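HAD hydrolase, family IA, variant 3 (PDB 6W04) is probably a magnesium-dependent hydrolase of the haloacid dehalogenase (HAD) superfamily, of unspecified substrate. Local coordinates at residues Gly90-Asn93 and Leu94-Leu98; Trp128-Ile131 and Asp132-Ile135; Val159-Ser162 and His163-Val166; Thr192-Glu195 and Leu196-Ile199; Leu204-Thr208 and Phe209-Thr213. All coordinates share one frame; numbering follows the deposited sequence.

Interaction 1 of 5, residues Gly90-Asn93 and Leu94-Leu98; sequences GAIN and LFEAL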
loop_
_atom_site.group_PDB
_atom_site.type_symbol
_atom_site.label_atom_id
_atom_site.label_comp_id
_atom_site.label_asym_id
_atom_site.label_seq_id
_atom_site.Cartn_x
_atom_site.Cartn_y
_atom_site.Cartn_z
ATOM N N GLY A 90 -9.585 -4.470 12.862
ATOM C CA GLY A 90 -10.385 -3.263 12.866
ATOM C C GLY A 90 -10.754 -2.725 11.502
ATOM O O GLY A 90 -11.647 -1.872 11.415
ATOM N N ALA A 91 -10.117 -3.201 10.431
ATOM C CA ALA A 91 -10.382 -2.645 9.110
ATOM C C ALA A 91 -11.836 -2.849 8.699
ATOM O O ALA A 91 -12.520 -1.891 8.308
ATOM C CB ALA A 91 -9.437 -3.265 8.083
ATOM N N ILE A 92 -12.335 -4.087 8.793
ATOM C CA ILE A 92 -13.706 -4.353 8.355
ATOM C C ILE A 92 -14.689 -3.505 9.149
ATOM O O ILE A 92 -15.636 -2.938 8.586
ATOM C CB ILE A 92 -14.036 -5.858 8.453
ATOM C CG1 ILE A 92 -13.151 -6.656 7.484
ATOM C CG2 ILE A 92 -15.499 -6.115 8.139
ATOM C CD1 ILE A 92 -13.496 -8.128 7.413
ATOM N N ASN A 93 -14.464 -3.381 10.461
ATOM C CA ASN A 93 -15.325 -2.538 11.287
ATOM C C ASN A 93 -15.338 -1.103 10.790
ATOM O O ASN A 93 -16.399 -0.468 10.726
ATOM C CB ASN A 93 -14.863 -2.566 12.742
ATOM C CG ASN A 93 -15.155 -3.881 13.427
ATOM O OD1 ASN A 93 -15.996 -4.666 12.977
ATOM N ND2 ASN A 93 -14.465 -4.127 14.537
ATOM N N LEU A 94 -14.160 -0.560 10.466
ATOM C CA LEU A 94 -14.109 0.791 9.922
ATOM C C LEU A 94 -14.884 0.884 8.612
ATOM O O LEU A 94 -15.651 1.832 8.406
ATOM C CB LEU A 94 -12.653 1.226 9.722
ATOM C CG LEU A 94 -12.434 2.702 9.396
ATOM C CD1 LEU A 94 -13.229 3.566 10.380
ATOM C CD2 LEU A 94 -10.927 3.071 9.415
ATOM N N PHE A 95 -14.694 -0.095 7.715
ATOM C CA PHE A 95 -15.447 -0.137 6.462
ATOM C C PHE A 95 -16.946 0.000 6.707
ATOM O O PHE A 95 -17.622 0.803 6.057
ATOM C CB PHE A 95 -15.195 -1.452 5.711
ATOM C CG PHE A 95 -13.779 -1.674 5.273
ATOM C CD1 PHE A 95 -12.865 -0.637 5.205
ATOM C CD2 PHE A 95 -13.378 -2.944 4.893
ATOM C CE1 PHE A 95 -11.562 -0.876 4.794
ATOM C CE2 PHE A 95 -12.090 -3.188 4.469
ATOM C CZ PHE A 95 -11.177 -2.152 4.423
ATOM N N GLU A 96 -17.486 -0.807 7.625
ATOM C CA GLU A 96 -18.923 -0.771 7.891
ATOM C C GLU A 96 -19.335 0.548 8.534
ATOM O O GLU A 96 -20.370 1.125 8.176
ATOM C CB GLU A 96 -19.316 -1.945 8.786
ATOM C CG GLU A 96 -18.916 -3.309 8.224
ATOM C CD GLU A 96 -19.220 -4.448 9.182
ATOM O OE1 GLU A 96 -19.342 -5.605 8.737
ATOM O OE2 GLU A 96 -19.337 -4.179 10.393
ATOM N N ALA A 97 -18.536 1.043 9.478
ATOM C CA ALA A 97 -18.869 2.298 10.135
ATOM C C ALA A 97 -18.864 3.459 9.147
ATOM O O ALA A 97 -19.687 4.378 9.257
ATOM C CB ALA A 97 -17.903 2.557 11.291
ATOM N N LEU A 98 -17.941 3.438 8.178
ATOM C CA LEU A 98 -17.862 4.512 7.191
ATOM C C LEU A 98 -19.105 4.543 6.304
ATOM O O LEU A 98 -19.696 5.607 6.083
ATOM C CB LEU A 98 -16.588 4.350 6.345
ATOM C CG LEU A 98 -15.272 4.710 7.044
ATOM C CD1 LEU A 98 -14.056 4.323 6.204
ATOM C CD2 LEU A 98 -15.245 6.206 7.417
#
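Leu94 takes up the first rung of this helix, its N donating to Gly90 O at 3.0 Å. Gly90 is the N-cap residue, and its positive phi (81°) suits glycine, which has no side chain to strain that backbone turn. The isobutyl group of Leu94, with CG anti to the backbone N (chi1 -169°), leads away from the turn before it into the interior, onto Phe6 of strand 3-7 and onto Phe209. Phe95 N donates to Ala91 O at 2.9 Å. This same oxygen sits over one face of the Phe95 ring, 3.3 Å above the plane and toward its rim, while Ala91 CB reaches the far end of the ring at Phe95 CZ (4.2 Å). Glu96 follows on the exposed side, where its charge can meet solvent: its N bonds to Ile92 O, and its extended chain passes Ile92 CG2, which lies 3.9 Å from Glu96 OE1. Ala97 N completes the series on Asn93 O at 2.9 Å. Four successive i to i+4 bonds mark an alpha-helix; Leu94 and Phe95 inward, with Asn93 and Glu96 outward, make it amphipathic, packed against the parallel sheet of the Rossmann-like HAD core.

Interaction 2 of 5, residues Trp128-Ile131 and Asp132-Ile135; sequences WFDI and DKII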
loop_
_atom_site.group_PDB
_atom_site.type_symbol
_atom_site.label_atom_id
_atom_site.label_comp_id
_atom_site.label_asym_id
_atom_site.label_seq_id
_atom_site.Cartn_x
_atom_site.Cartn_y
_atom_site.Cartn_z
ATOM N N TRP A 128 -17.286 -4.508 0.333
ATOM C CA TRP A 128 -17.202 -3.145 0.850
ATOM C C TRP A 128 -16.799 -2.107 -0.177
ATOM O O TRP A 128 -17.021 -0.915 0.070
ATOM C CB TRP A 128 -16.204 -3.063 2.017
ATOM C CG TRP A 128 -16.394 -4.152 3.014
ATOM C CD1 TRP A 128 -17.294 -4.184 4.035
ATOM C CD2 TRP A 128 -15.666 -5.375 3.078
ATOM N NE1 TRP A 128 -17.168 -5.357 4.740
ATOM C CE2 TRP A 128 -16.177 -6.108 4.170
ATOM C CE3 TRP A 128 -14.624 -5.922 2.322
ATOM C CZ2 TRP A 128 -15.683 -7.361 4.526
ATOM C CZ3 TRP A 128 -14.135 -7.168 2.672
ATOM C CH2 TRP A 128 -14.670 -7.877 3.766
ATOM N N PHE A 129 -16.245 -2.521 -1.318
ATOM C CA PHE A 129 -15.673 -1.629 -2.319
ATOM C C PHE A 129 -16.337 -1.833 -3.669
ATOM O O PHE A 129 -16.527 -2.974 -4.110
ATOM C CB PHE A 129 -14.164 -1.887 -2.468
ATOM C CG PHE A 129 -13.388 -1.544 -1.240
ATOM C CD1 PHE A 129 -12.920 -0.255 -1.044
ATOM C CD2 PHE A 129 -13.157 -2.494 -0.264
ATOM C CE1 PHE A 129 -12.202 0.076 0.090
ATOM C CE2 PHE A 129 -12.447 -2.161 0.890
ATOM C CZ PHE A 129 -11.971 -0.874 1.061
ATOM N N ASP A 130 -16.648 -0.729 -4.339
ATOM C CA ASP A 130 -16.942 -0.762 -5.765
ATOM C C ASP A 130 -15.637 -1.070 -6.487
ATOM O O ASP A 130 -14.715 -0.245 -6.463
ATOM C CB ASP A 130 -17.526 0.578 -6.205
ATOM C CG ASP A 130 -17.907 0.614 -7.681
ATOM O OD1 ASP A 130 -17.414 -0.222 -8.477
ATOM O OD2 ASP A 130 -18.702 1.508 -8.052
ATOM N N ILE A 131 -15.562 -2.244 -7.136
ATOM C CA ILE A 131 -14.300 -2.691 -7.735
ATOM C C ILE A 131 -13.813 -1.711 -8.793
ATOM O O ILE A 131 -12.612 -1.614 -9.042
ATOM C CB ILE A 131 -14.411 -4.121 -8.330
ATOM C CG1 ILE A 131 -15.451 -4.197 -9.444
ATOM C CG2 ILE A 131 -14.713 -5.153 -7.273
ATOM C CD1 ILE A 131 -15.550 -5.582 -10.068
ATOM N N ASP A 132 -14.723 -0.977 -9.434
ATOM C CA ASP A 132 -14.325 -0.029 -10.470
ATOM C C ASP A 132 -13.721 1.264 -9.909
ATOM O O ASP A 132 -13.092 2.004 -10.667
ATOM C CB ASP A 132 -15.534 0.286 -11.362
ATOM C CG ASP A 132 -15.221 1.298 -12.459
ATOM O OD1 ASP A 132 -14.224 1.125 -13.188
ATOM O OD2 ASP A 132 -15.996 2.271 -12.600
ATOM N N LYS A 133 -13.873 1.535 -8.611
ATOM C CA LYS A 133 -13.260 2.699 -7.963
ATOM C C LYS A 133 -11.986 2.362 -7.195
ATOM O O LYS A 133 -11.426 3.247 -6.542
ATOM C CB LYS A 133 -14.261 3.375 -7.015
ATOM C CG LYS A 133 -15.542 3.879 -7.722
ATOM C CD LYS A 133 -16.487 4.571 -6.754
ATOM C CE LYS A 133 -17.711 5.113 -7.487
ATOM N NZ LYS A 133 -18.733 5.676 -6.553
ATOM N N ILE A 134 -11.531 1.113 -7.231
ATOM C CA ILE A 134 -10.231 0.767 -6.665
ATOM C C ILE A 134 -9.155 1.281 -7.615
ATOM O O ILE A 134 -9.180 0.992 -8.816
ATOM C CB ILE A 134 -10.108 -0.750 -6.450
ATOM C CG1 ILE A 134 -11.073 -1.241 -5.356
ATOM C CG2 ILE A 134 -8.660 -1.144 -6.134
ATOM C CD1 ILE A 134 -11.116 -2.747 -5.206
ATOM N N ILE A 135 -8.233 2.084 -7.098
ATOM C CA ILE A 135 -7.165 2.651 -7.915
ATOM C C ILE A 135 -5.955 1.748 -7.793
ATOM O O ILE A 135 -5.493 1.461 -6.681
ATOM C CB ILE A 135 -6.818 4.092 -7.495
ATOM C CG1 ILE A 135 -8.076 4.973 -7.493
ATOM C CG2 ILE A 135 -5.737 4.667 -8.430
ATOM C CD1 ILE A 135 -8.902 4.871 -8.755
HETATM O O HOH W 1 -10.649 -0.543 -10.477
#
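Asp130 and Lys133 close a type I beta-turn in the loop that leads into strand 135-137, an edge strand of the parallel sheet of the HAD fold. Of the backbone bonds, Lys133 N to Asp130 O is the firm one at 2.9 Å; Ile134 N to Ile131 O, at 3.4 Å, is weak. Asp130 adds a side-chain bond that makes an Asx turn: with CG anti to the backbone N (chi1 -178°), Asp130 OD1 accepts from Asp132 N at 3.0 Å, reached from above the carboxylate plane. Aspartate suits this place because its short chain can fold back onto the N-H two residues on. Charge plays a looser part. The extended Lys133 chain crosses Asp130 at a slant, bringing its CE to 3.8 Å from Asp130 OD2, but Lys133 NZ stays 4.4 Å from that oxygen, too far for a salt bridge, though the attraction may still favour the turn. Apolar contact lies on the inward side, where Ile134 CD1 meets Phe129 CB at 4.2 Å, and both residues also lean on Ile107 of strand 105-112. One water spans the exit of the turn, donating to Ile131 O and to Ile134 O, each at 2.7 Å.

Interaction 3 of 5, residues Val159-Ser162 and His163-Val166; sequences VSIS and HCIV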
loop_
_atom_site.group_PDB
_atom_site.type_symbol
_atom_site.label_atom_id
_atom_site.label_comp_id
_atom_site.label_asym_id
_atom_site.label_seq_id
_atom_site.Cartn_x
_atom_site.Cartn_y
_atom_site.Cartn_z
ATOM N N VAL A 159 -14.679 13.750 -4.562
ATOM C CA VAL A 159 -14.455 14.499 -3.334
ATOM C C VAL A 159 -13.208 15.363 -3.501
ATOM O O VAL A 159 -12.419 15.184 -4.426
ATOM C CB VAL A 159 -14.309 13.574 -2.109
ATOM C CG1 VAL A 159 -15.589 12.761 -1.891
ATOM C CG2 VAL A 159 -13.089 12.648 -2.283
ATOM N N SER A 160 -13.040 16.312 -2.588
ATOM C CA SER A 160 -11.878 17.185 -2.584
ATOM C C SER A 160 -10.744 16.513 -1.816
ATOM O O SER A 160 -10.952 16.030 -0.697
ATOM C CB SER A 160 -12.228 18.540 -1.964
ATOM O OG SER A 160 -11.170 18.990 -1.134
ATOM N N ILE A 161 -9.549 16.480 -2.426
ATOM C CA ILE A 161 -8.419 15.732 -1.857
ATOM C C ILE A 161 -8.084 16.230 -0.460
ATOM O O ILE A 161 -7.717 15.443 0.422
ATOM C CB ILE A 161 -7.183 15.800 -2.785
ATOM C CG1 ILE A 161 -6.020 14.977 -2.215
ATOM C CG2 ILE A 161 -6.712 17.251 -2.981
ATOM C CD1 ILE A 161 -6.330 13.490 -2.074
ATOM N N SER A 162 -8.224 17.535 -0.222
ATOM C CA SER A 162 -7.770 18.084 1.049
ATOM C C SER A 162 -8.726 17.785 2.191
ATOM O O SER A 162 -8.439 18.150 3.334
ATOM C CB SER A 162 -7.546 19.598 0.931
ATOM O OG SER A 162 -8.714 20.249 0.478
ATOM N N HIS A 163 -9.851 17.137 1.922
ATOM C CA HIS A 163 -10.711 16.637 2.981
ATOM C C HIS A 163 -10.696 15.115 3.025
ATOM O O HIS A 163 -11.641 14.487 3.508
ATOM C CB HIS A 163 -12.120 17.196 2.812
ATOM C CG HIS A 163 -12.156 18.692 2.848
ATOM N ND1 HIS A 163 -12.293 19.462 1.714
ATOM C CD2 HIS A 163 -11.998 19.560 3.875
ATOM C CE1 HIS A 163 -12.257 20.741 2.045
ATOM N NE2 HIS A 163 -12.078 20.827 3.351
ATOM N N CYS A 164 -9.610 14.519 2.541
ATOM C CA CYS A 164 -9.429 13.075 2.548
ATOM C C CYS A 164 -8.404 12.665 3.597
ATOM O O CYS A 164 -7.342 13.289 3.727
ATOM C CB CYS A 164 -8.971 12.554 1.176
ATOM S SG CYS A 164 -10.251 12.581 -0.100
ATOM N N ILE A 165 -8.729 11.605 4.333
ATOM C CA ILE A 165 -7.759 10.852 5.116
ATOM C C ILE A 165 -7.121 9.793 4.226
ATOM O O ILE A 165 -7.808 9.121 3.448
ATOM C CB ILE A 165 -8.431 10.206 6.342
ATOM C CG1 ILE A 165 -8.885 11.291 7.316
ATOM C CG2 ILE A 165 -7.481 9.219 6.998
ATOM C CD1 ILE A 165 -7.726 12.040 8.017
ATOM N N VAL A 166 -5.797 9.651 4.331
ATOM C CA VAL A 166 -5.048 8.576 3.703
ATOM C C VAL A 166 -4.358 7.772 4.797
ATOM O O VAL A 166 -3.686 8.347 5.660
ATOM C CB VAL A 166 -4.021 9.114 2.693
ATOM C CG1 VAL A 166 -3.109 7.972 2.204
ATOM C CG2 VAL A 166 -4.744 9.790 1.534
#
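His163 has its CG anti to the carbonyl carbon (chi1 -59°), which swings the imidazole back along the chain toward Ser160, whose own chi1 of 139°, away from the usual staggered values, turns OG to meet it. Ser160 OG and His163 ND1 are then hydrogen-bonded at 3.1 Å, and either may be the donor. Ser160 CB lies at the ring edge, in its plane, and Ser162 OG lies over one ring face. Ser160 OG also receives the hydroxyl of Ser162, at 3.2 Å between the two OG atoms, so one small side chain serves two neighbours; serine fits because its hydroxyl can both give and accept.

His163 N bonds to Ser160 O at 3.0 Å, and Cys164 N to Ile161 O at 3.0 Å, in keeping with the short 3-10 segment at Ile161 and Ser162. On the inner side Cys164 SG meets Val159 CG2 at 3.6 Å, and Ile161 CD1 approaches Cys164 CB. Cys164 is the first residue of strand 164-168 and packs on Ala3 and Leu5 of strand 3-7, where a compact, weakly polar side chain is at home. This is the helix-to-strand return of a Rossmann-like sheet, between helix 148-157 and strand 164-168. With ND1 engaged by a serine, the ring's rotation is probably restrained, and its tautomer would depend on which partner gives the proton.

Interaction 4 of 5, residues Thr192-Glu195 and Leu196-Ile199; sequences TVNE and LLQI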
loop_
_atom_site.group_PDB
_atom_site.type_symbol
_atom_site.label_atom_id
_atom_site.label_comp_id
_atom_site.label_asym_id
_atom_site.label_seq_id
_atom_site.Cartn_x
_atom_site.Cartn_y
_atom_site.Cartn_z
ATOM N N THR A 192 7.794 1.878 13.311
ATOM C CA THR A 192 7.130 2.095 14.591
ATOM C C THR A 192 6.220 3.318 14.507
ATOM O O THR A 192 6.307 4.129 13.579
ATOM C CB THR A 192 8.151 2.293 15.707
ATOM O OG1 THR A 192 8.837 3.549 15.530
ATOM C CG2 THR A 192 9.152 1.141 15.718
ATOM N N VAL A 193 5.330 3.448 15.497
ATOM C CA VAL A 193 4.503 4.651 15.598
ATOM C C VAL A 193 5.382 5.897 15.676
ATOM O O VAL A 193 5.125 6.900 14.997
ATOM C CB VAL A 193 3.556 4.560 16.813
ATOM C CG1 VAL A 193 3.170 5.958 17.290
ATOM C CG2 VAL A 193 2.321 3.759 16.458
ATOM N N ASN A 194 6.417 5.856 16.526
ATOM C CA ASN A 194 7.287 7.018 16.722
ATOM C C ASN A 194 8.088 7.340 15.468
ATOM O O ASN A 194 8.395 8.512 15.208
ATOM C CB ASN A 194 8.248 6.777 17.883
ATOM C CG ASN A 194 7.548 6.746 19.221
ATOM O OD1 ASN A 194 6.419 7.227 19.359
ATOM N ND2 ASN A 194 8.216 6.179 20.223
ATOM N N GLU A 195 8.469 6.322 14.704
ATOM C CA GLU A 195 9.205 6.587 13.476
ATOM C C GLU A 195 8.312 7.277 12.455
ATOM O O GLU A 195 8.749 8.209 11.774
ATOM C CB GLU A 195 9.794 5.285 12.923
ATOM C CG GLU A 195 10.968 4.740 13.770
ATOM C CD GLU A 195 11.397 3.345 13.336
ATOM O OE1 GLU A 195 10.595 2.649 12.674
ATOM O OE2 GLU A 195 12.536 2.941 13.645
ATOM N N LEU A 196 7.046 6.864 12.369
ATOM C CA LEU A 196 6.118 7.528 11.456
ATOM C C LEU A 196 5.841 8.960 11.893
ATOM O O LEU A 196 5.674 9.838 11.042
ATOM C CB LEU A 196 4.813 6.734 11.355
ATOM C CG LEU A 196 4.904 5.394 10.606
ATOM C CD1 LEU A 196 3.851 4.386 11.107
ATOM C CD2 LEU A 196 4.760 5.610 9.092
ATOM N N LEU A 197 5.807 9.219 13.206
ATOM C CA LEU A 197 5.566 10.571 13.698
ATOM C C LEU A 197 6.733 11.505 13.411
ATOM O O LEU A 197 6.533 12.722 13.353
ATOM C CB LEU A 197 5.263 10.552 15.211
ATOM C CG LEU A 197 3.935 9.882 15.614
ATOM C CD1 LEU A 197 3.766 9.819 17.131
ATOM C CD2 LEU A 197 2.738 10.580 14.980
ATOM N N GLN A 198 7.941 10.966 13.227
ATOM C CA GLN A 198 9.087 11.817 12.939
ATOM C C GLN A 198 9.054 12.392 11.527
ATOM O O GLN A 198 9.897 13.238 11.211
ATOM C CB GLN A 198 10.386 11.036 13.159
ATOM C CG GLN A 198 10.699 10.707 14.626
ATOM C CD GLN A 198 11.664 11.697 15.266
ATOM O OE1 GLN A 198 12.880 11.606 15.089
ATOM N NE2 GLN A 198 11.124 12.644 16.014
ATOM N N ILE A 199 8.099 11.977 10.686
ATOM C CA ILE A 199 7.940 12.520 9.334
ATOM C C ILE A 199 7.136 13.813 9.394
ATOM O O ILE A 199 6.048 13.851 9.982
ATOM C CB ILE A 199 7.242 11.505 8.416
ATOM C CG1 ILE A 199 8.094 10.261 8.215
ATOM C CG2 ILE A 199 6.902 12.137 7.067
ATOM C CD1 ILE A 199 7.301 9.137 7.541
#
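Val193 lies alongside Leu197, one turn further on and pointing the same way, with Val193 CG1 against Leu197 CD1 at 3.9 Å. The valine has CG1 anti to its backbone N (chi1 155°), and this sets the methyl next to the leucine; CG2 faces His207 of the following loop. Leu197 CG also passes close to Val193 O, the oxygen that accepts from Leu197 N at 3.0 Å. Leu196, on a different side of the helix, is the buried residue of the group: its branched end sits near Thr192 O, which takes the N-H of Leu196 at 3.1 Å. Leucine, apolar and branched at its end, suits that inward position, where Leu196 touches Ala188 and Met191 and lies about 6 Å, side chain to side chain, from the magnesium ligand Asp169.

The start of the helix is closed by a capping box. Thr192, the N-cap residue, accepts from Glu195 N through OG1 at 2.9 Å, and Glu195 OE1 takes Thr192 N at 3.0 Å, from above the carboxylate plane. Threonine offers a short acceptor and glutamate a chain just long enough to reach back; the carboxylate would also interact favourably with the helix dipole. The helix is the crossover of the beta-alpha-beta unit joining strand 183-187 to strand 205-206. At Gln198 the bonding shifts to the residue three back: Gln198 N donates to Glu195 O at 3.2 Å.

Interaction 5 of 5, residues Leu204-Thr208 and Phe209-Thr213; sequences LAIHT and FNEIT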
loop_
_atom_site.group_PDB
_atom_site.type_symbol
_atom_site.label_atom_id
_atom_site.label_comp_id
_atom_site.label_asym_id
_atom_site.label_seq_id
_atom_site.Cartn_x
_atom_site.Cartn_y
_atom_site.Cartn_z
ATOM N N LEU A 204 -0.295 11.555 13.257
ATOM C CA LEU A 204 -0.967 10.475 13.955
ATOM C C LEU A 204 -0.528 9.179 13.293
ATOM O O LEU A 204 -0.457 9.106 12.067
ATOM C CB LEU A 204 -2.493 10.623 13.892
ATOM C CG LEU A 204 -3.291 9.702 14.817
ATOM C CD1 LEU A 204 -3.202 10.181 16.253
ATOM C CD2 LEU A 204 -4.737 9.639 14.372
ATOM N N ALA A 205 -0.193 8.180 14.100
ATOM C CA ALA A 205 0.114 6.861 13.569
ATOM C C ALA A 205 -0.465 5.835 14.529
ATOM O O ALA A 205 -0.579 6.098 15.729
ATOM C CB ALA A 205 1.630 6.672 13.371
ATOM N N ILE A 206 -0.880 4.685 13.994
ATOM C CA ILE A 206 -1.540 3.660 14.792
ATOM C C ILE A 206 -1.024 2.286 14.392
ATOM O O ILE A 206 -0.442 2.097 13.317
ATOM C CB ILE A 206 -3.077 3.698 14.650
ATOM C CG1 ILE A 206 -3.465 3.467 13.185
ATOM C CG2 ILE A 206 -3.626 5.009 15.205
ATOM C CD1 ILE A 206 -4.954 3.515 12.900
ATOM N N HIS A 207 -1.276 1.313 15.275
ATOM C CA HIS A 207 -0.869 -0.063 14.997
ATOM C C HIS A 207 -1.911 -0.791 14.163
ATOM O O HIS A 207 -1.561 -1.499 13.212
ATOM C CB HIS A 207 -0.597 -0.816 16.299
ATOM C CG HIS A 207 0.584 -0.297 17.055
ATOM N ND1 HIS A 207 0.464 0.477 18.191
ATOM C CD2 HIS A 207 1.914 -0.424 16.827
ATOM C CE1 HIS A 207 1.668 0.800 18.632
ATOM N NE2 HIS A 207 2.565 0.264 17.824
ATOM N N THR A 208 -3.191 -0.641 14.512
ATOM C CA THR A 208 -4.295 -1.274 13.793
ATOM C C THR A 208 -5.474 -0.308 13.712
ATOM O O THR A 208 -5.502 0.729 14.381
ATOM C CB THR A 208 -4.765 -2.566 14.469
ATOM O OG1 THR A 208 -5.624 -2.231 15.565
ATOM C CG2 THR A 208 -3.596 -3.386 14.978
ATOM N N PHE A 209 -6.484 -0.674 12.915
ATOM C CA PHE A 209 -7.639 0.209 12.785
ATOM C C PHE A 209 -8.549 0.189 14.010
ATOM O O PHE A 209 -9.447 1.032 14.097
ATOM C CB PHE A 209 -8.414 -0.120 11.500
ATOM C CG PHE A 209 -7.606 0.143 10.257
ATOM C CD1 PHE A 209 -7.598 1.406 9.677
ATOM C CD2 PHE A 209 -6.780 -0.845 9.731
ATOM C CE1 PHE A 209 -6.818 1.672 8.554
ATOM C CE2 PHE A 209 -5.985 -0.593 8.613
ATOM C CZ PHE A 209 -6.007 0.663 8.020
ATOM N N ASN A 210 -8.322 -0.719 14.966
ATOM C CA ASN A 210 -9.002 -0.629 16.257
ATOM C C ASN A 210 -8.662 0.656 16.998
ATOM O O ASN A 210 -9.400 1.048 17.906
ATOM C CB ASN A 210 -8.638 -1.813 17.159
ATOM C CG ASN A 210 -9.192 -3.131 16.657
ATOM O OD1 ASN A 210 -10.216 -3.169 15.977
ATOM N ND2 ASN A 210 -8.515 -4.223 16.994
ATOM N N GLU A 211 -7.566 1.318 16.634
ATOM C CA GLU A 211 -7.048 2.446 17.395
ATOM C C GLU A 211 -7.476 3.794 16.834
ATOM O O GLU A 211 -6.996 4.829 17.300
ATOM C CB GLU A 211 -5.526 2.360 17.458
ATOM C CG GLU A 211 -5.017 1.076 18.099
ATOM C CD GLU A 211 -3.503 1.011 18.119
ATOM O OE1 GLU A 211 -2.875 1.707 17.295
ATOM O OE2 GLU A 211 -2.945 0.277 18.963
ATOM N N ILE A 212 -8.360 3.811 15.847
ATOM C CA ILE A 212 -8.815 5.048 15.230
ATOM C C ILE A 212 -10.342 5.059 15.225
ATOM O O ILE A 212 -10.981 4.010 15.084
ATOM C CB ILE A 212 -8.231 5.196 13.806
ATOM C CG1 ILE A 212 -8.456 6.604 13.261
ATOM C CG2 ILE A 212 -8.797 4.139 12.850
ATOM C CD1 ILE A 212 -7.750 7.677 14.040
ATOM N N THR A 213 -10.927 6.242 15.410
ATOM C CA THR A 213 -12.365 6.440 15.292
ATOM C C THR A 213 -12.668 7.445 14.185
ATOM O O THR A 213 -11.812 8.235 13.775
ATOM C CB THR A 213 -12.992 6.937 16.607
ATOM O OG1 THR A 213 -12.666 8.318 16.809
ATOM C CG2 THR A 213 -12.500 6.120 17.792
#
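Glu211 OE1 takes the N-H of His207 at 2.6 Å, a short and nearly straight bond (N-H...O 164°) from His207 N that reaches the oxygen from above the carboxylate plane. The glutamate chain is extended beyond CG, which lets it run back past Ile206, the two side chains sliding by each other in opposite directions, and OE1 also comes to 3.3 Å from Ile206 CB. Its other oxygen, OE2, lies in the plane of the His207 imidazole at the ring edge, 3.5 Å from His207 ND1, with carboxylate and ring planes steeply turned against each other. A glutamate suits this place because it is long enough to bridge the loop while its carboxylate can accept a backbone N-H.

Thr208 holds the following 3-10 turn at two points. Its OG1, set between its own backbone N and carbonyl carbon (chi1 80°), accepts from Asn210 N at 3.2 Å, an ST turn, and Thr208 O accepts from Glu211 N at 3.1 Å. Beneath the loop the Ile206 and Ile212 side chains cross at about a right angle, Ile206 CD1 lying 3.8 Å from Ile212 CB, and Leu204 CD2 touches Ile212 CD1 at 3.6 Å. Leu204 and Ile206 also pack on strand 183-187, and Phe209 reaches Phe167 edge-to-face. The segment connects the edge strand 205-206 of the HAD sheet to helix 214-222. Thr208 N is buried without a partner, a cost that the surrounding bonds probably offset, and a proton on His207 ND1 would probably be favoured by the carboxylate beside it.

Interactions 1 and 5 meet across the Leu94-Phe209 packing, and interaction 1 joins interaction 2 through the aromatic group of Phe95, Trp128 and Phe129; these three are partly buried and combine polar backbone bonds with apolar side chains turned to the sheet. Interactions 3 and 4 lie more at the surface. Interactions 4 and 5 hold consecutive elements, helix 193-197 and strand 205-206, and touch at Leu196 and Ala205. Interaction 1 relies on regular helix bonds, all of them backbone, whereas the other four add side-chain bonds: interactions 2, 3 and 5 form turns beside strands, and interaction 4 caps a helix start with side chains.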